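Local atomic coordinates of glucuronan lyase A (PDB entry 2ZZJ), a protein that probably cleaves beta-1,4-glucuronan chains internally as a polysaccharide lyase of family 20, and binds a calcium ion. Residues 4-9 and 36-41; 30-35 and 221-226; 97-102 and 127-132; 122-127 and 185-190. All blocks are in the same frame, centred on the assembly; numbering follows the deposited sequence.

Interaction 1: residues 4-9 and 36-41. With CA (calcium ion), chain B.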
loop_
_atom_site.group_PDB
_atom_site.type_symbol
_atom_site.label_atom_id
_atom_site.label_comp_id
_atom_site.label_asym_id
_atom_site.label_seq_id
_atom_site.Cartn_x
_atom_site.Cartn_y
_atom_site.Cartn_z
ATOM N N PHE A 4 -12.750 -10.041 1.135
ATOM C CA PHE A 4 -12.909 -8.919 0.216
ATOM C C PHE A 4 -12.371 -9.323 -1.147
ATOM O O PHE A 4 -11.339 -10.003 -1.213
ATOM C CB PHE A 4 -12.138 -7.677 0.723
ATOM C CG PHE A 4 -12.204 -6.487 -0.200
ATOM C CD1 PHE A 4 -13.386 -5.780 -0.412
ATOM C CD2 PHE A 4 -11.046 -6.066 -0.860
ATOM C CE1 PHE A 4 -13.415 -4.665 -1.270
ATOM C CE2 PHE A 4 -11.056 -4.966 -1.718
ATOM C CZ PHE A 4 -12.220 -4.260 -1.932
ATOM N N TYR A 5 -13.055 -8.907 -2.212
ATOM C CA TYR A 5 -12.557 -9.121 -3.575
ATOM C C TYR A 5 -12.984 -7.956 -4.425
ATOM O O TYR A 5 -14.177 -7.537 -4.389
ATOM C CB TYR A 5 -13.063 -10.446 -4.185
ATOM C CG TYR A 5 -12.741 -10.561 -5.654
ATOM C CD1 TYR A 5 -11.400 -10.617 -6.101
ATOM C CD2 TYR A 5 -13.766 -10.604 -6.615
ATOM C CE1 TYR A 5 -11.097 -10.706 -7.484
ATOM C CE2 TYR A 5 -13.474 -10.676 -7.996
ATOM C CZ TYR A 5 -12.153 -10.741 -8.416
ATOM O OH TYR A 5 -11.848 -10.831 -9.765
ATOM N N ASN A 6 -12.051 -7.393 -5.174
ATOM C CA ASN A 6 -12.417 -6.352 -6.147
ATOM C C ASN A 6 -11.761 -6.598 -7.484
ATOM O O ASN A 6 -10.523 -6.686 -7.569
ATOM C CB ASN A 6 -12.059 -4.955 -5.638
ATOM C CG ASN A 6 -12.576 -3.850 -6.555
ATOM O OD1 ASN A 6 -11.901 -3.434 -7.504
ATOM N ND2 ASN A 6 -13.796 -3.342 -6.260
ATOM N N ASP A 7 -12.581 -6.701 -8.538
ATOM C CA ASP A 7 -12.071 -7.027 -9.872
ATOM C C ASP A 7 -11.702 -5.805 -10.713
ATOM O O ASP A 7 -11.673 -5.891 -11.957
ATOM C CB ASP A 7 -13.109 -7.839 -10.661
ATOM C CG ASP A 7 -14.342 -7.008 -11.021
ATOM O OD1 ASP A 7 -14.544 -5.936 -10.406
ATOM O OD2 ASP A 7 -15.123 -7.448 -11.912
ATOM N N GLY A 8 -11.364 -4.694 -10.073
ATOM C CA GLY A 8 -10.938 -3.496 -10.825
ATOM C C GLY A 8 -12.127 -2.618 -11.177
ATOM O O GLY A 8 -12.249 -2.166 -12.317
ATOM N N HIS A 9 -12.970 -2.351 -10.181
ATOM C CA HIS A 9 -14.143 -1.482 -10.305
ATOM C C HIS A 9 -14.267 -0.561 -9.081
ATOM O O HIS A 9 -13.809 -0.875 -7.965
ATOM C CB HIS A 9 -15.422 -2.330 -10.401
ATOM C CG HIS A 9 -15.725 -2.839 -11.780
ATOM N ND1 HIS A 9 -15.584 -4.164 -12.136
ATOM C CD2 HIS A 9 -16.153 -2.193 -12.895
ATOM C CE1 HIS A 9 -15.925 -4.314 -13.403
ATOM N NE2 HIS A 9 -16.260 -3.128 -13.890
ATOM N N SER A 36 -11.989 -4.806 -16.825
ATOM C CA SER A 36 -11.940 -3.564 -16.091
ATOM C C SER A 36 -10.712 -3.536 -15.204
ATOM O O SER A 36 -10.301 -4.579 -14.685
ATOM C CB SER A 36 -13.176 -3.451 -15.213
ATOM O OG SER A 36 -13.320 -2.115 -14.777
ATOM N N ALA A 37 -10.135 -2.353 -15.044
ATOM C CA ALA A 37 -9.138 -2.131 -13.977
ATOM C C ALA A 37 -9.278 -0.695 -13.476
ATOM O O ALA A 37 -10.051 0.081 -14.046
ATOM C CB ALA A 37 -7.754 -2.403 -14.498
ATOM N N LEU A 38 -8.509 -0.322 -12.454
ATOM C CA LEU A 38 -8.533 1.038 -11.943
ATOM C C LEU A 38 -7.273 1.745 -12.330
ATOM O O LEU A 38 -6.207 1.145 -12.264
ATOM C CB LEU A 38 -8.664 1.045 -10.425
ATOM C CG LEU A 38 -9.988 0.484 -9.901
ATOM C CD1 LEU A 38 -9.990 0.407 -8.365
ATOM C CD2 LEU A 38 -11.188 1.328 -10.387
ATOM N N LYS A 39 -7.400 3.005 -12.751
ATOM C CA LYS A 39 -6.242 3.847 -13.068
ATOM C C LYS A 39 -6.162 4.964 -12.034
ATOM O O LYS A 39 -7.139 5.693 -11.829
ATOM C CB LYS A 39 -6.370 4.445 -14.471
ATOM C CG LYS A 39 -5.177 5.319 -14.859
ATOM C CD LYS A 39 -5.286 5.842 -16.289
ATOM C CE LYS A 39 -6.500 6.763 -16.437
ATOM N NZ LYS A 39 -6.310 7.573 -17.708
ATOM N N MET A 40 -5.017 5.091 -11.360
ATOM C CA MET A 40 -4.790 6.164 -10.395
ATOM C C MET A 40 -3.757 7.110 -10.993
ATOM O O MET A 40 -2.726 6.653 -11.505
ATOM C CB MET A 40 -4.227 5.629 -9.066
ATOM C CG MET A 40 -5.264 5.007 -8.112
ATOM S SD MET A 40 -6.166 3.682 -8.875
ATOM C CE MET A 40 -6.750 2.859 -7.388
ATOM N N THR A 41 -4.031 8.409 -10.943
ATOM C CA THR A 41 -3.030 9.413 -11.388
ATOM C C THR A 41 -2.825 10.493 -10.341
ATOM O O THR A 41 -3.738 10.786 -9.517
ATOM C CB THR A 41 -3.373 10.045 -12.773
ATOM O OG1 THR A 41 -4.333 11.105 -12.613
ATOM C CG2 THR A 41 -3.893 8.993 -13.732
HETATM CA CA CA B . -10.196 -6.719 -13.652
HETATM O O HOH W 1 -12.568 -6.848 -14.383
HETATM O O HOH W 2 -10.327 -8.832 -12.502
#
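Ser36 turns OG anti to its backbone N (chi1 -164°), His9 turns CG anti to its carbonyl carbon (chi1 -83°), and Ser36 comes over one face of the His9 ring. The contact supplies two backbone ligands, Asp7 O and Ser36 O, of the calcium site of this beta-jelly roll, just beyond strand 2-6 and just before strand 37-43. Ser36 CB lies over the imidazole of His9, a CH-pi contact 3.6 Å from the ring centroid. Ser36 OG stands above the same ring, offset toward its rim, and donates to Gly8 O at 2.7 Å. The shared metal explains why the two ligand oxygens sit so near each other. An Asx turn shapes the loop: Asn6 OD1 accepts from Gly8 N and His9 N, which arrive from the same face of its amide plane. Gly8 lies against Ser36 and Ala37, where a beta carbon would clash. Leu38 lays its branch against the backbone of the loop, CD2 nearest His9 C. The imidazole is fixed from its edge as well. His9 ND1, with its partner in the ring plane, donates to Asp7 OD1 at 2.7 Å, reaching that oxygen from above the carboxylate plane.

Interaction 2: residues 30-35 and 221-226. With CA (calcium ion), chain B.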
loop_
_atom_site.group_PDB
_atom_site.type_symbol
_atom_site.label_atom_id
_atom_site.label_comp_id
_atom_site.label_asym_id
_atom_site.label_seq_id
_atom_site.Cartn_x
_atom_site.Cartn_y
_atom_site.Cartn_z
ATOM N N VAL A 30 -6.331 -1.060 -20.266
ATOM C CA VAL A 30 -5.137 -1.545 -19.579
ATOM C C VAL A 30 -5.697 -2.311 -18.390
ATOM O O VAL A 30 -6.158 -1.709 -17.431
ATOM C CB VAL A 30 -4.236 -0.374 -19.100
ATOM C CG1 VAL A 30 -3.017 -0.904 -18.330
ATOM C CG2 VAL A 30 -3.789 0.522 -20.303
ATOM N N VAL A 31 -5.718 -3.632 -18.512
ATOM C CA VAL A 31 -6.465 -4.495 -17.590
ATOM C C VAL A 31 -5.642 -5.740 -17.288
ATOM O O VAL A 31 -5.018 -6.293 -18.183
ATOM C CB VAL A 31 -7.845 -4.883 -18.196
ATOM C CG1 VAL A 31 -8.485 -6.019 -17.425
ATOM C CG2 VAL A 31 -8.771 -3.672 -18.227
ATOM N N PHE A 32 -5.635 -6.194 -16.026
ATOM C CA PHE A 32 -4.947 -7.423 -15.713
ATOM C C PHE A 32 -5.816 -8.680 -15.978
ATOM O O PHE A 32 -5.345 -9.656 -16.563
ATOM C CB PHE A 32 -4.427 -7.413 -14.259
ATOM C CG PHE A 32 -3.788 -8.710 -13.841
ATOM C CD1 PHE A 32 -2.591 -9.137 -14.440
ATOM C CD2 PHE A 32 -4.384 -9.507 -12.859
ATOM C CE1 PHE A 32 -1.995 -10.355 -14.085
ATOM C CE2 PHE A 32 -3.791 -10.739 -12.477
ATOM C CZ PHE A 32 -2.592 -11.166 -13.105
ATOM N N LYS A 33 -7.063 -8.651 -15.546
ATOM C CA LYS A 33 -7.976 -9.796 -15.696
ATOM C C LYS A 33 -9.358 -9.224 -15.953
ATOM O O LYS A 33 -9.686 -8.145 -15.432
ATOM C CB LYS A 33 -7.952 -10.649 -14.416
ATOM C CG LYS A 33 -8.629 -12.002 -14.529
ATOM C CD LYS A 33 -8.677 -12.774 -13.181
ATOM C CE LYS A 33 -7.273 -13.083 -12.614
ATOM N NZ LYS A 33 -7.261 -13.947 -11.348
ATOM N N GLY A 34 -10.182 -9.931 -16.739
ATOM C CA GLY A 34 -11.531 -9.427 -17.019
ATOM C C GLY A 34 -11.486 -8.219 -17.934
ATOM O O GLY A 34 -10.590 -8.102 -18.752
ATOM N N THR A 35 -12.428 -7.298 -17.785
ATOM C CA THR A 35 -12.553 -6.195 -18.743
ATOM C C THR A 35 -12.431 -4.832 -18.082
ATOM O O THR A 35 -12.742 -3.803 -18.692
ATOM C CB THR A 35 -13.934 -6.256 -19.470
ATOM O OG1 THR A 35 -14.983 -6.162 -18.499
ATOM C CG2 THR A 35 -14.088 -7.561 -20.200
ATOM N N TYR A 221 -4.348 -0.618 -11.150
ATOM C CA TYR A 221 -4.551 -1.671 -10.164
ATOM C C TYR A 221 -5.655 -2.595 -10.617
ATOM O O TYR A 221 -6.576 -2.174 -11.341
ATOM C CB TYR A 221 -4.989 -1.068 -8.827
ATOM C CG TYR A 221 -3.912 -0.285 -8.139
ATOM C CD1 TYR A 221 -3.112 -0.898 -7.164
ATOM C CD2 TYR A 221 -3.676 1.037 -8.458
ATOM C CE1 TYR A 221 -2.080 -0.167 -6.496
ATOM C CE2 TYR A 221 -2.641 1.779 -7.815
ATOM C CZ TYR A 221 -1.881 1.166 -6.839
ATOM O OH TYR A 221 -0.933 1.937 -6.204
ATOM N N ASP A 222 -5.615 -3.818 -10.130
ATOM C CA ASP A 222 -6.671 -4.783 -10.428
ATOM C C ASP A 222 -6.603 -5.939 -9.441
ATOM O O ASP A 222 -5.586 -6.127 -8.771
ATOM C CB ASP A 222 -6.456 -5.291 -11.859
ATOM C CG ASP A 222 -7.732 -5.877 -12.487
ATOM O OD1 ASP A 222 -8.785 -5.984 -11.796
ATOM O OD2 ASP A 222 -7.643 -6.232 -13.671
ATOM N N GLU A 223 -7.672 -6.745 -9.407
ATOM C CA GLU A 223 -7.657 -8.023 -8.772
ATOM C C GLU A 223 -7.137 -7.927 -7.311
ATOM O O GLU A 223 -6.126 -8.542 -6.962
ATOM C CB GLU A 223 -6.809 -9.003 -9.644
ATOM C CG GLU A 223 -7.075 -10.464 -9.424
ATOM C CD GLU A 223 -8.481 -10.937 -9.895
ATOM O OE1 GLU A 223 -8.705 -12.152 -9.711
ATOM O OE2 GLU A 223 -9.334 -10.137 -10.393
ATOM N N VAL A 224 -7.832 -7.143 -6.487
ATOM C CA VAL A 224 -7.453 -6.961 -5.083
ATOM C C VAL A 224 -8.297 -7.889 -4.228
ATOM O O VAL A 224 -9.512 -8.038 -4.485
ATOM C CB VAL A 224 -7.677 -5.489 -4.612
ATOM C CG1 VAL A 224 -7.090 -5.273 -3.190
ATOM C CG2 VAL A 224 -7.040 -4.476 -5.606
ATOM N N ALA A 225 -7.681 -8.505 -3.217
ATOM C CA ALA A 225 -8.385 -9.472 -2.365
ATOM C C ALA A 225 -7.771 -9.508 -0.976
ATOM O O ALA A 225 -6.544 -9.262 -0.819
ATOM C CB ALA A 225 -8.348 -10.904 -2.983
ATOM N N VAL A 226 -8.632 -9.829 0.013
ATOM C CA VAL A 226 -8.196 -10.101 1.378
ATOM C C VAL A 226 -8.832 -11.435 1.740
ATOM O O VAL A 226 -10.003 -11.672 1.416
ATOM C CB VAL A 226 -8.647 -9.001 2.408
ATOM C CG1 VAL A 226 -8.048 -9.320 3.799
ATOM C CG2 VAL A 226 -8.230 -7.587 1.928
HETATM CA CA CA B . -10.196 -6.719 -13.652
HETATM O O HOH W 2 -10.327 -8.832 -12.502
HETATM O O HOH W 1 -12.568 -6.848 -14.383
#
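Asp222 and the backbone of Phe32 and Lys33 form the tight part of this contact, around the calcium ion. Both carboxylate oxygens of Asp222 bind the metal, OD1 at 2.4 Å and OD2 at 2.6 Å. Lys33 O joins them at 2.3 Å from the calcium. OD2 also accepts from Lys33 N at 3.1 Å, the N-H coming from above the carboxylate plane, and weakly from Phe32 N. One oxygen thus ties the turn of the loop to the strand while it holds the ion. Phe32 CB packs on Asp222 OD2 at 3.5 Å.

A second firm link lies beside the metal. Lys33 bends at chi3 (-61°), and its NZ forms a salt bridge with Glu223 OE1 at 2.8 Å, well above the carboxylate plane. NZ also bonds to Pro235 O. Glu223 OE2 accepts a hydrogen bond from water 2, which is itself a calcium ligand, and also bonds to Tyr5 OH. An alanine in place of Glu223 would probably leave Lys33 NZ without its carboxylate mate and Tyr5 OH and water 2 each short of a partner.

The looser part is the edge of the Phe32 ring, where CD2 is 4.1 Å from Glu223 CB. On the solvent side, Gly34 and Thr35 of the loop are exposed.

Glu223 and Val224 both face Asn6, which makes a G1 beta bulge in strand 216-227. That strand pairs with strands 2-6, 37-43 and 66-76. The loop of 30-35, between strands 23-27 and 37-43, folds against it, with Phe32 reaching Ala73 of strand 66-76 and Trp151.

Interaction 3: residues 97-102 and 127-132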
loop_
_atom_site.group_PDB
_atom_site.type_symbol
_atom_site.label_atom_id
_atom_site.label_comp_id
_atom_site.label_asym_id
_atom_site.label_seq_id
_atom_site.Cartn_x
_atom_site.Cartn_y
_atom_site.Cartn_z
ATOM N N PRO A 97 -7.570 8.313 17.275
ATOM C CA PRO A 97 -7.802 9.652 17.858
ATOM C C PRO A 97 -7.570 9.631 19.375
ATOM O O PRO A 97 -8.102 8.749 20.072
ATOM C CB PRO A 97 -9.269 9.949 17.533
ATOM C CG PRO A 97 -9.712 8.881 16.554
ATOM C CD PRO A 97 -8.825 7.706 16.793
ATOM N N GLY A 98 -6.734 10.567 19.844
ATOM C CA GLY A 98 -6.312 10.642 21.237
ATOM C C GLY A 98 -5.002 9.940 21.557
ATOM O O GLY A 98 -4.589 9.917 22.726
ATOM N N ALA A 99 -4.338 9.355 20.549
ATOM C CA ALA A 99 -3.041 8.689 20.797
ATOM C C ALA A 99 -1.998 9.726 21.228
ATOM O O ALA A 99 -1.169 9.482 22.132
ATOM C CB ALA A 99 -2.552 7.915 19.551
ATOM N N GLY A 100 -2.038 10.872 20.557
ATOM C CA GLY A 100 -1.287 12.042 20.976
ATOM C C GLY A 100 0.169 12.063 20.566
ATOM O O GLY A 100 0.937 12.913 21.057
ATOM N N CYS A 101 0.555 11.116 19.698
ATOM C CA CYS A 101 1.890 11.064 19.120
ATOM C C CYS A 101 1.930 11.670 17.717
ATOM O O CYS A 101 0.989 11.522 16.939
ATOM C CB CYS A 101 2.390 9.629 19.076
ATOM S SG CYS A 101 2.418 8.865 20.715
ATOM N N GLY A 102 3.023 12.366 17.408
ATOM C CA GLY A 102 3.187 13.028 16.104
ATOM C C GLY A 102 2.152 14.096 15.789
ATOM O O GLY A 102 1.377 14.512 16.656
ATOM N N HIS A 127 4.545 1.208 20.546
ATOM C CA HIS A 127 3.374 1.653 21.334
ATOM C C HIS A 127 2.738 2.936 20.747
ATOM O O HIS A 127 1.513 3.060 20.671
ATOM C CB HIS A 127 3.753 1.867 22.827
ATOM C CG HIS A 127 2.580 2.196 23.704
ATOM N ND1 HIS A 127 1.548 1.311 23.940
ATOM C CD2 HIS A 127 2.268 3.323 24.391
ATOM C CE1 HIS A 127 0.656 1.871 24.738
ATOM N NE2 HIS A 127 1.063 3.097 25.016
ATOM N N TYR A 128 3.567 3.883 20.337
ATOM C CA TYR A 128 3.081 5.120 19.702
ATOM C C TYR A 128 1.805 5.675 20.338
ATOM O O TYR A 128 0.846 6.051 19.646
ATOM C CB TYR A 128 2.851 4.892 18.204
ATOM C CG TYR A 128 2.941 6.134 17.334
ATOM C CD1 TYR A 128 4.132 6.854 17.235
ATOM C CD2 TYR A 128 1.848 6.572 16.575
ATOM C CE1 TYR A 128 4.233 7.985 16.407
ATOM C CE2 TYR A 128 1.945 7.693 15.737
ATOM C CZ TYR A 128 3.144 8.395 15.668
ATOM O OH TYR A 128 3.262 9.504 14.850
ATOM N N ARG A 129 1.783 5.724 21.668
ATOM C CA ARG A 129 0.638 6.309 22.367
ATOM C C ARG A 129 1.157 6.957 23.638
ATOM O O ARG A 129 1.961 6.339 24.366
ATOM C CB ARG A 129 -0.387 5.234 22.735
ATOM C CG ARG A 129 -1.635 5.771 23.400
ATOM C CD ARG A 129 -2.630 4.671 23.687
ATOM N NE ARG A 129 -3.117 4.040 22.462
ATOM C CZ ARG A 129 -4.065 4.548 21.686
ATOM N NH1 ARG A 129 -4.648 5.707 21.982
ATOM N NH2 ARG A 129 -4.434 3.890 20.597
ATOM N N GLN A 130 0.719 8.193 23.888
ATOM C CA GLN A 130 1.038 8.890 25.152
ATOM C C GLN A 130 0.621 8.036 26.354
ATOM O O GLN A 130 -0.473 7.460 26.353
ATOM C CB GLN A 130 0.351 10.259 25.218
ATOM C CG GLN A 130 0.847 11.274 24.172
ATOM C CD GLN A 130 2.283 11.739 24.405
ATOM O OE1 GLN A 130 2.945 11.342 25.376
ATOM N NE2 GLN A 130 2.769 12.590 23.516
ATOM N N PRO A 131 1.478 7.966 27.399
ATOM C CA PRO A 131 2.706 8.740 27.649
ATOM C C PRO A 131 4.022 8.090 27.168
ATOM O O PRO A 131 5.094 8.349 27.759
ATOM C CB PRO A 131 2.714 8.849 29.183
ATOM C CG PRO A 131 2.078 7.517 29.660
ATOM C CD PRO A 131 1.222 6.997 28.486
ATOM N N ASN A 132 3.952 7.266 26.113
ATOM C CA ASN A 132 5.143 6.651 25.500
ATOM C C ASN A 132 4.985 6.498 23.980
ATOM O O ASN A 132 4.389 5.516 23.506
ATOM C CB ASN A 132 5.440 5.286 26.147
ATOM C CG ASN A 132 6.622 4.572 25.511
ATOM O OD1 ASN A 132 7.557 5.204 24.999
ATOM N ND2 ASN A 132 6.590 3.236 25.543
HETATM O O HOH W 3 -2.681 8.585 24.765
HETATM O O HOH W 4 1.047 10.467 13.909
#
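Ala99 O receives the backbone N of Gln130 at 2.9 Å, nearly along the C=O axis, and this bond joins two loops that contain no regular strand. Gln130 adds a second link with its side chain. Its chain bends at chi2 (-68°), and NE2 donates to Gly100 O at 3.1 Å from above that carbonyl plane. Cys101 sits against Tyr128. Its CB lies over the centre of the phenol ring, a CH-pi contact 3.6 Å from the centroid and 8° off the normal. SG stands over the same face, farther off, as a sulfur-aromatic contact, and approaches Tyr128 C at 3.3 Å. The hydroxyl Tyr128 OH shares water 4 with Cys101 O. An alanine at Tyr128 would probably open a gap beside the Cys101 CB and leave water 4 without one of its partners. Arg129 lays one guanidinium face against Ala99 CB, while its NH2 forms a salt bridge with Asp189. Gly100 and Gly102 lie where a beta carbon would collide with Gln130 CG and Tyr128 OH respectively.

Cys101 SG forms a disulfide with Cys133, the residue after 127-132 in the same loop. The loop between strands 86-95 and 106-115 is thereby joined covalently to the one between strands 118-126 and 135-145. One covalent link and two hydrogen bonds thus pin three successive residues, Ala99, Gly100 and Cys101.

Interaction 4: residues 122-127 and 185-190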
loop_
_atom_site.group_PDB
_atom_site.type_symbol
_atom_site.label_atom_id
_atom_site.label_comp_id
_atom_site.label_asym_id
_atom_site.label_seq_id
_atom_site.Cartn_x
_atom_site.Cartn_y
_atom_site.Cartn_z
ATOM N N ARG A 122 7.652 -2.135 4.705
ATOM C CA ARG A 122 8.056 -1.940 6.097
ATOM C C ARG A 122 6.970 -2.461 6.986
ATOM O O ARG A 122 5.868 -2.713 6.519
ATOM C CB ARG A 122 8.217 -0.447 6.375
ATOM C CG ARG A 122 6.929 0.299 6.377
ATOM C CD ARG A 122 7.113 1.794 6.549
ATOM N NE ARG A 122 5.988 2.339 7.284
ATOM C CZ ARG A 122 5.949 3.564 7.806
ATOM N NH1 ARG A 122 4.876 3.974 8.460
ATOM N NH2 ARG A 122 6.993 4.389 7.678
ATOM N N TYR A 123 7.280 -2.649 8.268
ATOM C CA TYR A 123 6.254 -2.790 9.271
ATOM C C TYR A 123 6.678 -1.914 10.445
ATOM O O TYR A 123 7.851 -1.495 10.525
ATOM C CB TYR A 123 6.065 -4.247 9.701
ATOM C CG TYR A 123 7.333 -4.979 10.123
ATOM C CD1 TYR A 123 7.768 -4.983 11.467
ATOM C CD2 TYR A 123 8.088 -5.668 9.204
ATOM C CE1 TYR A 123 8.948 -5.669 11.858
ATOM C CE2 TYR A 123 9.259 -6.350 9.574
ATOM C CZ TYR A 123 9.688 -6.347 10.915
ATOM O OH TYR A 123 10.865 -7.038 11.258
ATOM N N VAL A 124 5.718 -1.642 11.323
ATOM C CA VAL A 124 5.901 -0.779 12.487
ATOM C C VAL A 124 5.544 -1.557 13.741
ATOM O O VAL A 124 4.556 -2.290 13.768
ATOM C CB VAL A 124 5.017 0.488 12.351
ATOM C CG1 VAL A 124 5.158 1.403 13.532
ATOM C CG2 VAL A 124 5.421 1.259 11.095
ATOM N N ASN A 125 6.350 -1.410 14.791
ATOM C CA ASN A 125 5.983 -1.976 16.084
ATOM C C ASN A 125 6.397 -1.018 17.201
ATOM O O ASN A 125 7.142 -0.055 16.976
ATOM C CB ASN A 125 6.594 -3.372 16.280
ATOM C CG ASN A 125 8.096 -3.360 16.177
ATOM O OD1 ASN A 125 8.751 -2.453 16.697
ATOM N ND2 ASN A 125 8.667 -4.369 15.519
ATOM N N GLY A 126 5.911 -1.296 18.401
ATOM C CA GLY A 126 6.038 -0.360 19.497
ATOM C C GLY A 126 4.655 0.015 19.971
ATOM O O GLY A 126 3.719 -0.759 19.822
ATOM N N HIS A 127 4.545 1.208 20.546
ATOM C CA HIS A 127 3.374 1.653 21.334
ATOM C C HIS A 127 2.738 2.936 20.747
ATOM O O HIS A 127 1.513 3.060 20.671
ATOM C CB HIS A 127 3.753 1.867 22.827
ATOM C CG HIS A 127 2.580 2.196 23.704
ATOM N ND1 HIS A 127 1.548 1.311 23.940
ATOM C CD2 HIS A 127 2.268 3.323 24.391
ATOM C CE1 HIS A 127 0.656 1.871 24.738
ATOM N NE2 HIS A 127 1.063 3.097 25.016
ATOM N N THR A 185 4.777 -7.134 14.214
ATOM C CA THR A 185 4.386 -6.513 12.929
ATOM C C THR A 185 3.373 -5.341 13.012
ATOM O O THR A 185 2.997 -4.759 11.973
ATOM C CB THR A 185 3.775 -7.570 12.011
ATOM O OG1 THR A 185 2.703 -8.229 12.707
ATOM C CG2 THR A 185 4.831 -8.557 11.542
ATOM N N THR A 186 2.874 -5.032 14.213
ATOM C CA THR A 186 1.979 -3.896 14.433
ATOM C C THR A 186 2.181 -3.343 15.850
ATOM O O THR A 186 2.856 -3.978 16.672
ATOM C CB THR A 186 0.468 -4.216 14.148
ATOM O OG1 THR A 186 -0.302 -3.007 14.029
ATOM C CG2 THR A 186 -0.157 -5.137 15.218
ATOM N N VAL A 187 1.602 -2.174 16.116
ATOM C CA VAL A 187 1.653 -1.558 17.442
ATOM C C VAL A 187 0.772 -2.316 18.443
ATOM O O VAL A 187 -0.155 -3.032 18.056
ATOM C CB VAL A 187 1.291 -0.023 17.412
ATOM C CG1 VAL A 187 2.367 0.771 16.657
ATOM C CG2 VAL A 187 -0.064 0.236 16.813
ATOM N N ASP A 188 1.071 -2.161 19.733
ATOM C CA ASP A 188 0.376 -2.932 20.763
ATOM C C ASP A 188 -0.997 -2.374 21.185
ATOM O O ASP A 188 -1.238 -2.167 22.377
ATOM C CB ASP A 188 1.299 -3.196 21.982
ATOM C CG ASP A 188 1.735 -1.913 22.705
ATOM O OD1 ASP A 188 1.506 -0.805 22.170
ATOM O OD2 ASP A 188 2.302 -2.022 23.832
ATOM N N ASP A 189 -1.891 -2.157 20.217
ATOM C CA ASP A 189 -3.313 -1.882 20.490
ATOM C C ASP A 189 -4.285 -2.630 19.531
ATOM O O ASP A 189 -3.846 -3.459 18.726
ATOM C CB ASP A 189 -3.617 -0.377 20.528
ATOM C CG ASP A 189 -3.557 0.278 19.155
ATOM O OD1 ASP A 189 -3.743 -0.430 18.113
ATOM O OD2 ASP A 189 -3.357 1.520 19.118
ATOM N N ASP A 190 -5.577 -2.322 19.616
ATOM C CA ASP A 190 -6.612 -3.048 18.849
ATOM C C ASP A 190 -7.342 -2.151 17.825
ATOM O O ASP A 190 -8.498 -2.386 17.478
ATOM C CB ASP A 190 -7.629 -3.714 19.794
ATOM C CG ASP A 190 -6.976 -4.591 20.854
ATOM O OD1 ASP A 190 -6.005 -5.324 20.564
ATOM O OD2 ASP A 190 -7.453 -4.553 22.009
HETATM O O HOH W 5 3.212 -2.849 10.294
HETATM O O HOH W 6 4.784 -3.831 18.962
HETATM O O HOH W 7 -0.071 1.070 21.011
#
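His127 ND1 donates to Asp188 OD1 at 2.8 Å, on the syn side of the carboxylate and close to its plane. OD1 lies near the ring plane, at its edge, although the imidazole and carboxylate planes stand 85° apart. A weak second bond runs from ND1 to Asp188 OD2. Water 7 donates to both Asp188 OD1 and His127 O, which adds a bridge beside the direct bond. Next to this pair, Asp188 N donates to Gly126 O at 3.0 Å, and Val187 CA makes a CA-H...O contact with the same oxygen.

The 185-190 segment is the loop that leads from strand 175-183 to strand 192-197, running alongside strand 118-126 of the jelly roll. Asp188 N to Gly126 O is the one direct backbone hydrogen bond between the segments; waters bridge elsewhere. Water 5 links Val124 N to Thr185 O, and water 6 links Gly126 N to Thr186 O. Val187 N is buried with no partner in the model. Val124 CG1 and Val187 CG1 touch at 4.2 Å.

Asp188 is the centre of an inverse gamma turn. Its chi1 of 63° sets CG between the backbone N and the carbonyl carbon, from where OD1 reaches His127 ND1. Farther out, Asn125 ND2 bonds to Ala184 O, and Tyr123 OH to Glu180 OE1. Thr185 OG1 is held by Lys159 O and Ala161 N, and Thr186 OG1 by Tyr62 OH.

How the interactions relate
Interactions 1 and 2 share one calcium ion and two waters, and their centres are about 6 Å apart. Interaction 1 is buried; interaction 2 is partly so. Both use strand 216-227 or its neighbours 2-6 and 37-43, and their chemistry is metal coordination by backbone oxygens and a carboxylate. Interactions 3 and 4 lie on the opposite side of the chain's centre, away from the metal. They share His127 and are joined by the Arg129 to Asp189 salt bridge. Interaction 3 is the more exposed; a disulfide-linked cysteine packs on a tyrosine face beside two hydrogen bonds of a glutamine. Interaction 4 relies on a histidine-carboxylate bond and bridging waters.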